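Local coordinates for protein putative mandelate racemase (Zymomonas mobilis, PDB 2OX4) that belongs to the mandelate racemase branch of the enolase superfamily, binds magnesium, and probably acts as a lyase of the dehydratase type, at residues D305-F310 with I335-I340. Sequence-based numbering, arbitrary orientation. Where two conformers were deposited one is given.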
loop_
_atom_site.group_PDB
_atom_site.type_symbol
_atom_site.label_atom_id
_atom_site.label_comp_id
_atom_site.label_asym_id
_atom_site.label_seq_id
_atom_site.Cartn_x
_atom_site.Cartn_y
_atom_site.Cartn_z
ATOM N N ASP C 305 -15.483 -20.868 7.163
ATOM C CA ASP C 305 -15.194 -21.137 5.746
ATOM C C ASP C 305 -14.304 -20.068 5.116
ATOM O O ASP C 305 -13.386 -20.386 4.359
ATOM C CB ASP C 305 -16.479 -21.274 4.939
ATOM C CG ASP C 305 -17.328 -22.465 5.380
ATOM O OD1 ASP C 305 -16.819 -23.378 6.076
ATOM O OD2 ASP C 305 -18.529 -22.461 5.036
ATOM N N MET C 306 -14.554 -18.802 5.435
ATOM C CA MET C 306 -13.665 -17.722 4.999
ATOM C C MET C 306 -12.280 -17.874 5.640
ATOM O O MET C 306 -11.262 -17.707 4.979
ATOM C CB MET C 306 -14.286 -16.356 5.340
ATOM C CG MET C 306 -13.678 -15.181 4.581
ATOM S SD MET C 306 -14.681 -13.670 4.645
ATOM C CE MET C 306 -14.878 -13.441 6.412
ATOM N N ALA C 307 -12.246 -18.211 6.933
ATOM C CA ALA C 307 -10.976 -18.333 7.661
ATOM C C ALA C 307 -10.078 -19.417 7.044
ATOM O O ALA C 307 -8.864 -19.270 7.007
ATOM C CB ALA C 307 -11.217 -18.629 9.144
ATOM N N HIS C 308 -10.695 -20.492 6.553
ATOM C CA HIS C 308 -9.978 -21.596 5.919
ATOM C C HIS C 308 -9.087 -21.164 4.737
ATOM O O HIS C 308 -7.989 -21.713 4.580
ATOM C CB HIS C 308 -10.975 -22.677 5.477
ATOM C CG HIS C 308 -10.343 -23.993 5.134
ATOM N ND1 HIS C 308 -9.320 -24.547 5.872
ATOM C CD2 HIS C 308 -10.612 -24.876 4.141
ATOM C CE1 HIS C 308 -8.984 -25.716 5.349
ATOM N NE2 HIS C 308 -9.755 -25.938 4.299
ATOM N N ILE C 309 -9.554 -20.175 3.954
ATOM C CA ILE C 309 -8.816 -19.623 2.798
ATOM C C ILE C 309 -7.487 -19.023 3.236
ATOM O O ILE C 309 -6.533 -18.946 2.460
ATOM C CB ILE C 309 -9.625 -18.479 2.100
ATOM C CG1 ILE C 309 -11.029 -18.960 1.745
ATOM C CG2 ILE C 309 -8.922 -17.992 0.842
ATOM C CD1 ILE C 309 -11.042 -20.351 1.249
ATOM N N PHE C 310 -7.446 -18.579 4.488
ATOM C CA PHE C 310 -6.301 -17.859 5.017
ATOM C C PHE C 310 -5.421 -18.754 5.906
ATOM O O PHE C 310 -4.511 -18.252 6.576
ATOM C CB PHE C 310 -6.789 -16.628 5.797
ATOM C CG PHE C 310 -7.474 -15.608 4.924
ATOM C CD1 PHE C 310 -6.740 -14.618 4.289
ATOM C CD2 PHE C 310 -8.853 -15.651 4.733
ATOM C CE1 PHE C 310 -7.377 -13.678 3.465
ATOM C CE2 PHE C 310 -9.496 -14.719 3.913
ATOM C CZ PHE C 310 -8.750 -13.741 3.281
ATOM N N ILE C 335 -16.732 -28.668 10.559
ATOM C CA ILE C 335 -15.778 -27.833 9.794
ATOM C C ILE C 335 -14.432 -28.558 9.629
ATOM O O ILE C 335 -14.001 -29.263 10.544
ATOM C CB ILE C 335 -15.564 -26.411 10.434
ATOM C CG1 ILE C 335 -15.051 -26.517 11.879
ATOM C CG2 ILE C 335 -16.860 -25.561 10.352
ATOM C CD1 ILE C 335 -14.546 -25.180 12.475
ATOM N N PRO C 336 -13.773 -28.404 8.463
ATOM C CA PRO C 336 -12.455 -29.025 8.262
ATOM C C PRO C 336 -11.316 -28.375 9.062
ATOM O O PRO C 336 -10.365 -29.074 9.443
ATOM C CB PRO C 336 -12.219 -28.884 6.752
ATOM C CG PRO C 336 -13.004 -27.679 6.359
ATOM C CD PRO C 336 -14.228 -27.694 7.252
ATOM N N ASN C 337 -11.421 -27.069 9.332
ATOM C CA ASN C 337 -10.336 -26.313 9.949
ATOM C C ASN C 337 -10.516 -26.130 11.460
ATOM O O ASN C 337 -10.391 -25.039 11.991
ATOM C CB ASN C 337 -10.064 -24.965 9.220
ATOM C CG ASN C 337 -11.310 -24.050 9.124
ATOM O OD1 ASN C 337 -12.441 -24.526 9.046
ATOM N ND2 ASN C 337 -11.085 -22.722 9.102
ATOM N N PHE C 338 -10.814 -27.219 12.155
ATOM C CA PHE C 338 -10.978 -27.200 13.608
ATOM C C PHE C 338 -9.620 -27.339 14.302
ATOM O O PHE C 338 -8.803 -28.165 13.899
ATOM C CB PHE C 338 -11.913 -28.361 14.017
ATOM C CG PHE C 338 -11.926 -28.661 15.498
ATOM C CD1 PHE C 338 -12.612 -27.837 16.381
ATOM C CD2 PHE C 338 -11.283 -29.794 15.993
ATOM C CE1 PHE C 338 -12.647 -28.127 17.753
ATOM C CE2 PHE C 338 -11.305 -30.092 17.356
ATOM C CZ PHE C 338 -11.988 -29.258 18.233
ATOM N N CYS C 339 -9.388 -26.542 15.351
ATOM C CA CYS C 339 -8.144 -26.609 16.130
ATOM C C CYS C 339 -8.318 -27.490 17.392
ATOM O O CYS C 339 -7.680 -28.544 17.535
ATOM C CB CYS C 339 -7.700 -25.193 16.545
ATOM S SG CYS C 339 -6.233 -25.190 17.591
ATOM N N ILE C 340 -9.195 -27.053 18.287
ATOM C CA ILE C 340 -9.316 -27.634 19.642
ATOM C C ILE C 340 -10.607 -27.092 20.265
ATOM O O ILE C 340 -11.122 -26.050 19.831
ATOM C CB ILE C 340 -8.064 -27.320 20.511
ATOM C CG1 ILE C 340 -8.012 -28.224 21.754
ATOM C CG2 ILE C 340 -7.954 -25.816 20.837
ATOM C CD1 ILE C 340 -6.694 -28.139 22.512
HETATM O O HOH W 1 -14.445 -24.322 7.018
#
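His308 and Asn337 meet at a slant, ND1 and CB of the histidine against CB and the amide of the asparagine, where the last turns of helix 296-309 face the loop that leads from helix 322-333 into strand 341-344, and they illustrate how a buried amide can tie a helix to a loop. The imidazole and amide planes are turned 52° apart, so the two groups do not stack. The imidazole swings toward the loop with CG anti to the backbone N (chi1 -165°), and its ND1 comes to 3.5 Å from CB of Asn337. Pro336 closes over one face of the same ring, its CG 4.2 Å from His308 NE2 and displaced toward the rim.

The amide reaches past the histidine's CB toward the helix backbone. Asn337 ND2 lies 3.4 Å from His308 N, an approach of two donors and not a bond; ND2 is instead hydrogen-bonded to the carbonyl oxygens of Ala304 and Val312. At the other end of the amide, Asn337 OD1 accepts from a water at 2.9 Å, and that water also donates to Asp305 OD1 at 2.7 Å. With the oxygen and nitrogen both engaged, the amide's rotation is fixed.

His308 NE2 is hydrogen-bonded to OE1 of Glu75 of a second subunit, which also packs on Pro336. Replacing the histidine by an alanine would probably cost that glutamate this hydrogen bond and open a gap beside Pro336 and Asn337 CB.

This corner of the barrel domain, away from the magnesium site, therefore divides its chemistry: Asn337 joins helix and loop within the chain through backbone carbonyls and water, while His308 touches the loop by van der Waals contact alone and gives NE2 to Glu75 of the neighbouring subunit.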